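Local coordinates for protein alpha-1,3-glucanase (Streptomyces thermodiastaticus, PDB 7C7D) that probably hydrolyses alpha-1,3-glucan as an endo-acting glycosidase of family GH87, its catalytic unit pairing a right-handed parallel beta-helix with a calcium-binding beta domain, at residues A[242-247]-A[267-272]; A[291-296]-A[320-325]; A[326-331]-A[349-354]. One frame throughout, in Å; residues are numbered along the deposited sequence.

In the fold
The three contacts follow one another along one side of the parallel beta-helix. Contacts 1 and 2 belong to the same parallel sheet, in which strand 269-272 of contact 1 pairs directly with strand 292-294 of contact 2. Contact 3 takes up the chain where strand 323-325 ends, and Gln325 of contact 2 reaches Asp349 of contact 3 by a hydrogen bond from NE2 to OD2. Contact 1 is only partly buried, and polar side chains share the work with its backbone bonds. Contact 2 is buried and its side-chain packing is mainly apolar and aromatic. Contact 3, also buried, joins two turns, with carbonyl oxygens gripping irregular backbone.

Contact 1 of 3, residues A[242-247]-A[267-272]; sequences IPPGDY and WYSVVH
Tyr268 meets Pro244 where strands 245-247 and 269-272, from successive coils of the parallel beta-helix, begin to pair. Tyr268 O accepts the N-H of Gly245 at 2.9 Å from Gly245 N. The proline ring brings Pro244 CB within 4.1 Å of Tyr268 CB, while the CA-H of Pro244 approaches Tyr268 O. The tyrosine ring leads away and its OH bonds to Ser199 O. At Ser269 the hydroxyl lies anti to the carbonyl carbon (chi1 -56°), from where OG donates to Ile242 O at 2.8 Å. Ser269 OG is also hydrogen-bonded to Ala264 N, so a small hydroxyl serves two backbone groups in a buried place, while Ser269 CB rests on Ile242 CG2 at 3.9 Å. Val270 is held by both its backbone groups: its N-H goes to Gly245 O, and its O receives the N-H of Tyr247. Gly245 suits its position because its backbone angles would jam any CB against the preceding carbonyl. On the face opposite Asp246, Val271 lies beside Tyr247, and its CA-H points to Tyr247 O, with CA and O 3.4 Å apart. The branched Val271 side chain also packs on Phe228 of helix 225-234. Tyr247 itself folds back, its OH bonding to Pro243 O at 2.7 Å. His272 closes the pairing twice. Its backbone N donates to Tyr247 O at 2.7 Å, and the imidazole bonds to the carboxylate of Asp246, a His-carboxylate pair whose planes are 32° apart. OD1 lies in the imidazole plane, and NE2 comes on its anti side, somewhat out of the carboxylate plane: His272 NE2 to Asp246 OD1, 2.8 Å, with an almost straight N-H...O angle of 175°.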
loop_
_atom_site.group_PDB
_atom_site.type_symbol
_atom_site.label_atom_id
_atom_site.label_comp_id
_atom_site.label_asym_id
_atom_site.label_seq_id
_atom_site.Cartn_x
_atom_site.Cartn_y
_atom_site.Cartn_z
ATOM N N ILE A 242 18.902 -3.825 19.391
ATOM C CA ILE A 242 17.629 -3.834 20.106
ATOM C C ILE A 242 17.304 -5.289 20.425
ATOM O O ILE A 242 16.830 -6.021 19.542
ATOM C CB ILE A 242 16.504 -3.205 19.267
ATOM C CG1 ILE A 242 16.871 -1.798 18.783
ATOM C CG2 ILE A 242 15.212 -3.171 20.065
ATOM C CD1 ILE A 242 15.892 -1.240 17.748
ATOM N N PRO A 243 17.539 -5.753 21.649
ATOM C CA PRO A 243 17.236 -7.152 21.995
ATOM C C PRO A 243 15.747 -7.431 21.888
ATOM O O PRO A 243 14.932 -6.497 21.902
ATOM C CB PRO A 243 17.703 -7.265 23.456
ATOM C CG PRO A 243 18.616 -6.104 23.685
ATOM C CD PRO A 243 18.134 -5.013 22.776
ATOM N N PRO A 244 15.355 -8.702 21.791
ATOM C CA PRO A 244 13.927 -9.042 21.842
ATOM C C PRO A 244 13.248 -8.401 23.044
ATOM O O PRO A 244 13.787 -8.387 24.153
ATOM C CB PRO A 244 13.937 -10.569 21.957
ATOM C CG PRO A 244 15.198 -10.979 21.270
ATOM C CD PRO A 244 16.200 -9.889 21.561
ATOM N N GLY A 245 12.060 -7.867 22.820
ATOM C CA GLY A 245 11.331 -7.196 23.875
ATOM C C GLY A 245 10.341 -6.214 23.293
ATOM O O GLY A 245 10.165 -6.115 22.079
ATOM N N ASP A 246 9.693 -5.486 24.198
ATOM C CA ASP A 246 8.751 -4.431 23.851
ATOM C C ASP A 246 9.263 -3.135 24.457
ATOM O O ASP A 246 9.556 -3.084 25.654
ATOM C CB ASP A 246 7.359 -4.743 24.407
ATOM C CG ASP A 246 6.695 -5.904 23.691
ATOM O OD1 ASP A 246 6.099 -5.694 22.611
ATOM O OD2 ASP A 246 6.771 -7.037 24.209
ATOM N N TYR A 247 9.378 -2.094 23.639
ATOM C CA TYR A 247 9.996 -0.842 24.057
ATOM C C TYR A 247 9.053 0.305 23.761
ATOM O O TYR A 247 8.719 0.550 22.601
ATOM C CB TYR A 247 11.303 -0.606 23.301
ATOM C CG TYR A 247 12.297 -1.715 23.469
ATOM C CD1 TYR A 247 12.272 -2.831 22.640
ATOM C CD2 TYR A 247 13.264 -1.650 24.463
ATOM C CE1 TYR A 247 13.182 -3.855 22.801
ATOM C CE2 TYR A 247 14.178 -2.664 24.630
ATOM C CZ TYR A 247 14.137 -3.766 23.794
ATOM O OH TYR A 247 15.057 -4.772 23.967
ATOM N N TRP A 267 9.487 -9.717 14.456
ATOM C CA TRP A 267 8.562 -10.431 15.324
ATOM C C TRP A 267 9.070 -10.539 16.754
ATOM O O TRP A 267 8.351 -11.059 17.611
ATOM C CB TRP A 267 8.256 -11.827 14.763
ATOM C CG TRP A 267 7.474 -11.777 13.478
ATOM C CD1 TRP A 267 7.895 -11.270 12.276
ATOM C CD2 TRP A 267 6.134 -12.241 13.267
ATOM N NE1 TRP A 267 6.902 -11.397 11.336
ATOM C CE2 TRP A 267 5.813 -11.991 11.915
ATOM C CE3 TRP A 267 5.175 -12.849 14.086
ATOM C CZ2 TRP A 267 4.578 -12.332 11.364
ATOM C CZ3 TRP A 267 3.941 -13.184 13.533
ATOM C CH2 TRP A 267 3.657 -12.925 12.184
ATOM N N TYR A 268 10.272 -10.043 17.035
ATOM C CA TYR A 268 10.896 -10.179 18.348
ATOM C C TYR A 268 11.244 -8.853 19.001
ATOM O O TYR A 268 11.027 -8.693 20.207
ATOM C CB TYR A 268 12.171 -11.025 18.238
ATOM C CG TYR A 268 11.937 -12.369 17.606
ATOM C CD1 TYR A 268 11.285 -13.382 18.296
ATOM C CD2 TYR A 268 12.353 -12.623 16.308
ATOM C CE1 TYR A 268 11.066 -14.617 17.712
ATOM C CE2 TYR A 268 12.137 -13.849 15.718
ATOM C CZ TYR A 268 11.493 -14.842 16.424
ATOM O OH TYR A 268 11.278 -16.065 15.827
ATOM N N SER A 269 11.809 -7.912 18.249
ATOM C CA SER A 269 12.186 -6.603 18.772
ATOM C C SER A 269 11.118 -5.608 18.345
ATOM O O SER A 269 11.051 -5.229 17.174
ATOM C CB SER A 269 13.556 -6.194 18.238
ATOM O OG SER A 269 14.535 -7.178 18.537
ATOM N N VAL A 270 10.296 -5.169 19.295
ATOM C CA VAL A 270 9.078 -4.427 18.984
ATOM C C VAL A 270 9.115 -3.082 19.698
ATOM O O VAL A 270 9.113 -3.028 20.934
ATOM C CB VAL A 270 7.818 -5.222 19.357
ATOM C CG1 VAL A 270 6.574 -4.424 18.998
ATOM C CG2 VAL A 270 7.811 -6.569 18.640
ATOM N N VAL A 271 9.153 -2.003 18.923
ATOM C CA VAL A 271 9.057 -0.640 19.432
ATOM C C VAL A 271 7.604 -0.201 19.335
ATOM O O VAL A 271 6.969 -0.348 18.280
ATOM C CB VAL A 271 9.963 0.306 18.625
ATOM C CG1 VAL A 271 9.603 1.766 18.896
ATOM C CG2 VAL A 271 11.439 0.024 18.900
ATOM N N HIS A 272 7.082 0.348 20.432
ATOM C CA HIS A 272 5.733 0.900 20.485
ATOM C C HIS A 272 5.878 2.413 20.458
ATOM O O HIS A 272 6.273 3.031 21.451
ATOM C CB HIS A 272 5.007 0.407 21.730
ATOM C CG HIS A 272 4.828 -1.078 21.749
ATOM N ND1 HIS A 272 3.740 -1.707 21.180
ATOM C CD2 HIS A 272 5.632 -2.065 22.210
ATOM C CE1 HIS A 272 3.865 -3.014 21.324
ATOM N NE2 HIS A 272 5.004 -3.259 21.945
#

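Contact 2 of 3, residues A[291-296]-A[320-325]; sequences FAVIGE and SGMWIQ
Met322 lays its methyl on the ring of Phe291, just before the parallel strands 292-294 and 323-325 of the beta-helix begin to pair. CE stands over the ring centre, 3.4 Å from the Phe291 centroid, a CH-pi contact, and SD completes a Met-aromatic contact over the same face. The Met322 chain reaches this spot by bending: chi2 (-70°) turns SD back and chi3 (-61°) turns CE onto the ring, which a flexible thioether allows. SD also accepts a weak hydrogen bond from Phe291 N, 3.7 Å away. On the same face as Val293, Ile324 fills the next hollow, its bent side chain putting CD1 3.9 Å from Val293 CB. Across the sheet, small Ala292 leaves room for a large neighbour: its CB lies 3.8 Å from Trp323 CB, and the indole is set obliquely beyond. Ile294 CD1 lies against the joined pair of Trp323 and Gln325, 4.0 Å from both Trp323 CD1 and Gln325 OE1. Trp267 meets the Trp323 ring edge-to-face and Arg166 adds a cation-pi contact. Backbone bonds, such as Val293 N to Trp323 O at 2.9 Å, set the register. Gln325, extended beyond CG, gives NE2 to Asp349 OD2 and Asn164 O and its oxygen to the indole: Trp323 NE1 to Gln325 OE1 measures 3.0 Å, straight (180°), with the donor well above the amide plane.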
loop_
_atom_site.group_PDB
_atom_site.type_symbol
_atom_site.label_atom_id
_atom_site.label_comp_id
_atom_site.label_asym_id
_atom_site.label_seq_id
_atom_site.Cartn_x
_atom_site.Cartn_y
_atom_site.Cartn_z
ATOM N N PHE A 291 13.364 -4.698 12.974
ATOM C CA PHE A 291 12.518 -4.505 14.146
ATOM C C PHE A 291 11.136 -4.040 13.711
ATOM O O PHE A 291 10.884 -3.777 12.532
ATOM C CB PHE A 291 13.151 -3.652 15.277
ATOM C CG PHE A 291 13.454 -2.208 14.921
ATOM C CD1 PHE A 291 14.578 -1.878 14.174
ATOM C CD2 PHE A 291 12.665 -1.176 15.424
ATOM C CE1 PHE A 291 14.884 -0.549 13.896
ATOM C CE2 PHE A 291 12.969 0.152 15.153
ATOM C CZ PHE A 291 14.080 0.467 14.399
ATOM N N ALA A 292 10.226 -3.975 14.675
ATOM C CA ALA A 292 8.877 -3.491 14.432
ATOM C C ALA A 292 8.699 -2.128 15.082
ATOM O O ALA A 292 9.249 -1.865 16.157
ATOM C CB ALA A 292 7.839 -4.466 14.991
ATOM N N VAL A 293 7.949 -1.256 14.414
ATOM C CA VAL A 293 7.448 -0.018 15.010
ATOM C C VAL A 293 5.939 -0.053 14.862
ATOM O O VAL A 293 5.414 -0.002 13.740
ATOM C CB VAL A 293 8.044 1.248 14.380
ATOM C CG1 VAL A 293 7.432 2.487 15.020
ATOM C CG2 VAL A 293 9.555 1.252 14.540
ATOM N N ILE A 294 5.247 -0.184 15.989
ATOM C CA ILE A 294 3.800 -0.329 16.030
ATOM C C ILE A 294 3.260 0.790 16.907
ATOM O O ILE A 294 3.601 0.878 18.094
ATOM C CB ILE A 294 3.384 -1.712 16.550
ATOM C CG1 ILE A 294 4.064 -2.817 15.729
ATOM C CG2 ILE A 294 1.876 -1.854 16.519
ATOM C CD1 ILE A 294 3.697 -4.222 16.164
ATOM N N GLY A 295 2.437 1.655 16.320
ATOM C CA GLY A 295 1.902 2.799 17.022
ATOM C C GLY A 295 0.551 2.506 17.640
ATOM O O GLY A 295 0.109 1.359 17.751
ATOM N N GLU A 296 -0.107 3.584 18.067
ATOM C CA GLU A 296 -1.455 3.533 18.619
ATOM C C GLU A 296 -2.353 4.528 17.898
ATOM O O GLU A 296 -3.313 5.044 18.471
ATOM C CB GLU A 296 -1.453 3.773 20.129
ATOM C CG GLU A 296 -0.678 2.720 20.905
ATOM C CD GLU A 296 -1.322 1.339 20.860
ATOM O OE1 GLU A 296 -2.562 1.259 20.723
ATOM O OE2 GLU A 296 -0.591 0.329 20.963
ATOM N N SER A 320 14.963 -1.762 6.175
ATOM C CA SER A 320 14.734 -3.119 5.695
ATOM C C SER A 320 14.332 -4.060 6.824
ATOM O O SER A 320 14.737 -3.892 7.975
ATOM C CB SER A 320 15.971 -3.666 4.971
ATOM O OG SER A 320 17.092 -3.717 5.837
ATOM N N GLY A 321 13.555 -5.081 6.464
ATOM C CA GLY A 321 13.144 -6.093 7.419
ATOM C C GLY A 321 12.232 -5.588 8.513
ATOM O O GLY A 321 12.141 -6.219 9.568
ATOM N N MET A 322 11.540 -4.473 8.289
ATOM C CA MET A 322 10.727 -3.841 9.316
ATOM C C MET A 322 9.275 -4.281 9.227
ATOM O O MET A 322 8.775 -4.670 8.169
ATOM C CB MET A 322 10.765 -2.318 9.171
ATOM C CG MET A 322 12.158 -1.713 9.165
ATOM S SD MET A 322 13.019 -1.779 10.750
ATOM C CE MET A 322 11.920 -0.810 11.781
ATOM N N TRP A 323 8.589 -4.176 10.366
ATOM C CA TRP A 323 7.140 -4.313 10.453
ATOM C C TRP A 323 6.617 -2.990 10.994
ATOM O O TRP A 323 6.913 -2.633 12.139
ATOM C CB TRP A 323 6.798 -5.442 11.419
ATOM C CG TRP A 323 5.347 -5.705 11.602
ATOM C CD1 TRP A 323 4.449 -4.964 12.328
ATOM C CD2 TRP A 323 4.622 -6.818 11.081
ATOM N NE1 TRP A 323 3.204 -5.548 12.267
ATOM C CE2 TRP A 323 3.286 -6.687 11.509
ATOM C CE3 TRP A 323 4.972 -7.913 10.279
ATOM C CZ2 TRP A 323 2.303 -7.621 11.178
ATOM C CZ3 TRP A 323 3.995 -8.832 9.948
ATOM C CH2 TRP A 323 2.676 -8.677 10.392
ATOM N N ILE A 324 5.859 -2.261 10.175
ATOM C CA ILE A 324 5.392 -0.916 10.502
ATOM C C ILE A 324 3.874 -0.957 10.506
ATOM O O ILE A 324 3.267 -1.383 9.515
ATOM C CB ILE A 324 5.889 0.104 9.465
ATOM C CG1 ILE A 324 7.412 0.047 9.320
ATOM C CG2 ILE A 324 5.397 1.510 9.797
ATOM C CD1 ILE A 324 8.178 0.292 10.589
ATOM N N GLN A 325 3.257 -0.542 11.615
ATOM C CA GLN A 325 1.824 -0.737 11.754
ATOM C C GLN A 325 1.228 0.298 12.702
ATOM O O GLN A 325 1.873 0.726 13.657
ATOM C CB GLN A 325 1.549 -2.154 12.278
ATOM C CG GLN A 325 0.093 -2.531 12.345
ATOM C CD GLN A 325 -0.126 -3.939 12.872
ATOM O OE1 GLN A 325 0.732 -4.505 13.566
ATOM N NE2 GLN A 325 -1.277 -4.514 12.546
#

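Contact 3 of 3, residues A[326-331]-A[349-354]; sequences HVKVGL and DTTADG
The His326 and Asp349 side chains run alongside each other in the same direction, at equivalent corners of two successive coils. His326 CD2 touches Asp349 CB at 3.5 Å, and the ring and carboxylate planes differ by 20°. His326 N donates to Asp349 O at 2.9 Å. Both side chains are committed outside the pair: His326 NE2 to Asp163, Asp349 OD2 to Gln325 NE2 and Asn164 N, and Asp349 OD1 to Asn373 ND2, while Tyr145 stacks on the imidazole. Such polar groups suit a buried corner because each has a partner there.

The tight part follows. Val327 O accepts the N-H of Thr351 at 3.1 Å and is also met by Thr350 CA, and Lys328 O takes the N-H of Ala352 at 2.8 Å. Thr350 holds OG1 between the backbone N and the carbonyl carbon (chi1 59°), donating to Ala352 O, which leaves CG2 anti to the carbonyl carbon, 3.8 Å from Val327 CG2. That split explains a threonine: one branch polar, one apolar. The Lys328 side chain crosses Thr351 at about a right angle, CG passing 3.6 Å from Thr351 OG1, which bonds to Glu299 O; NZ is held by Ser304 O and Val301 O.

Hydrogen bonding is looser at the other end, although Val329 still packs on Ala352 and no side is exposed to solvent. Gly330 N makes a weak bond, 3.3 Å long, to Asp353 O, and the Asp353 carboxylate leads away toward Asp376 and Asp377. Glycine is needed at 330, since a CB would clash with Gly354 O. Leu331 N bonds to Gly354 O at 3.1 Å, where strand 331-333 begins.

The first turn joins strands 323-325 and 331-333, the second 341-348 and 355-357; 331-333 and 355-357 are neighbours in a parallel sheet of the beta-helix.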
loop_
_atom_site.group_PDB
_atom_site.type_symbol
_atom_site.label_atom_id
_atom_site.label_comp_id
_atom_site.label_asym_id
_atom_site.label_seq_id
_atom_site.Cartn_x
_atom_site.Cartn_y
_atom_site.Cartn_z
ATOM N N HIS A 326 -0.036 0.660 12.452
ATOM C CA HIS A 326 -0.808 1.499 13.385
ATOM C C HIS A 326 -0.168 2.870 13.581
ATOM O O HIS A 326 -0.084 3.389 14.699
ATOM C CB HIS A 326 -1.079 0.811 14.725
ATOM C CG HIS A 326 -1.943 -0.402 14.614
ATOM N ND1 HIS A 326 -1.922 -1.420 15.545
ATOM C CD2 HIS A 326 -2.851 -0.768 13.676
ATOM C CE1 HIS A 326 -2.777 -2.362 15.183
ATOM N NE2 HIS A 326 -3.353 -1.990 14.053
ATOM N N VAL A 327 0.283 3.459 12.477
ATOM C CA VAL A 327 0.734 4.845 12.434
ATOM C C VAL A 327 -0.128 5.587 11.421
ATOM O O VAL A 327 -1.027 4.995 10.806
ATOM C CB VAL A 327 2.241 4.953 12.126
ATOM C CG1 VAL A 327 3.049 4.361 13.264
ATOM C CG2 VAL A 327 2.600 4.237 10.814
ATOM N N LYS A 328 0.119 6.885 11.244
ATOM C CA LYS A 328 -0.608 7.639 10.224
ATOM C C LYS A 328 0.016 7.388 8.855
ATOM O O LYS A 328 -0.608 6.787 7.976
ATOM C CB LYS A 328 -0.639 9.131 10.572
ATOM C CG LYS A 328 -1.479 9.942 9.593
ATOM C CD LYS A 328 -1.396 11.432 9.830
ATOM C CE LYS A 328 -0.037 11.982 9.464
ATOM N NZ LYS A 328 -0.075 13.472 9.342
ATOM N N VAL A 329 1.255 7.841 8.667
ATOM C CA VAL A 329 2.056 7.521 7.492
ATOM C C VAL A 329 3.217 6.648 7.943
ATOM O O VAL A 329 3.840 6.915 8.975
ATOM C CB VAL A 329 2.565 8.793 6.784
ATOM C CG1 VAL A 329 3.454 8.436 5.591
ATOM C CG2 VAL A 329 1.396 9.636 6.337
ATOM N N GLY A 330 3.510 5.596 7.179
ATOM C CA GLY A 330 4.694 4.819 7.491
ATOM C C GLY A 330 5.964 5.639 7.365
ATOM O O GLY A 330 6.687 5.844 8.345
ATOM N N LEU A 331 6.250 6.130 6.162
ATOM C CA LEU A 331 7.419 6.970 5.917
ATOM C C LEU A 331 6.971 8.188 5.127
ATOM O O LEU A 331 6.596 8.071 3.954
ATOM C CB LEU A 331 8.524 6.217 5.173
ATOM C CG LEU A 331 9.146 5.006 5.879
ATOM C CD1 LEU A 331 8.373 3.717 5.597
ATOM C CD2 LEU A 331 10.608 4.840 5.479
ATOM N N ASP A 349 -2.001 -1.265 8.054
ATOM C CA ASP A 349 -2.941 -0.565 8.933
ATOM C C ASP A 349 -2.431 0.838 9.288
ATOM O O ASP A 349 -2.100 1.144 10.439
ATOM C CB ASP A 349 -3.202 -1.360 10.223
ATOM C CG ASP A 349 -3.621 -2.795 9.979
ATOM O OD1 ASP A 349 -4.414 -3.058 9.049
ATOM O OD2 ASP A 349 -3.176 -3.664 10.759
ATOM N N THR A 350 -2.372 1.691 8.272
ATOM C CA THR A 350 -1.996 3.081 8.476
ATOM C C THR A 350 -3.183 3.958 8.110
ATOM O O THR A 350 -3.927 3.645 7.182
ATOM C CB THR A 350 -0.741 3.466 7.660
ATOM O OG1 THR A 350 -0.976 3.262 6.261
ATOM C CG2 THR A 350 0.467 2.626 8.076
ATOM N N THR A 351 -3.391 5.042 8.855
ATOM C CA THR A 351 -4.571 5.853 8.573
ATOM C C THR A 351 -4.386 6.796 7.392
ATOM O O THR A 351 -5.368 7.391 6.935
ATOM C CB THR A 351 -5.042 6.611 9.812
ATOM O OG1 THR A 351 -3.994 7.474 10.262
ATOM C CG2 THR A 351 -5.441 5.642 10.916
ATOM N N ALA A 352 -3.166 6.924 6.873
ATOM C CA ALA A 352 -2.918 7.654 5.638
ATOM C C ALA A 352 -1.955 6.836 4.776
ATOM O O ALA A 352 -2.011 5.600 4.798
ATOM C CB ALA A 352 -2.414 9.075 5.917
ATOM N N ASP A 353 -1.089 7.496 4.007
ATOM C CA ASP A 353 -0.247 6.796 3.040
ATOM C C ASP A 353 0.697 5.809 3.721
ATOM O O ASP A 353 1.127 5.997 4.861
ATOM C CB ASP A 353 0.632 7.800 2.282
ATOM C CG ASP A 353 -0.131 8.669 1.286
ATOM O OD1 ASP A 353 -1.373 8.722 1.302
ATOM O OD2 ASP A 353 0.549 9.316 0.467
ATOM N N GLY A 354 1.088 4.777 2.973
ATOM C CA GLY A 354 2.148 3.912 3.462
ATOM C C GLY A 354 3.503 4.595 3.420
ATOM O O GLY A 354 4.231 4.637 4.420
#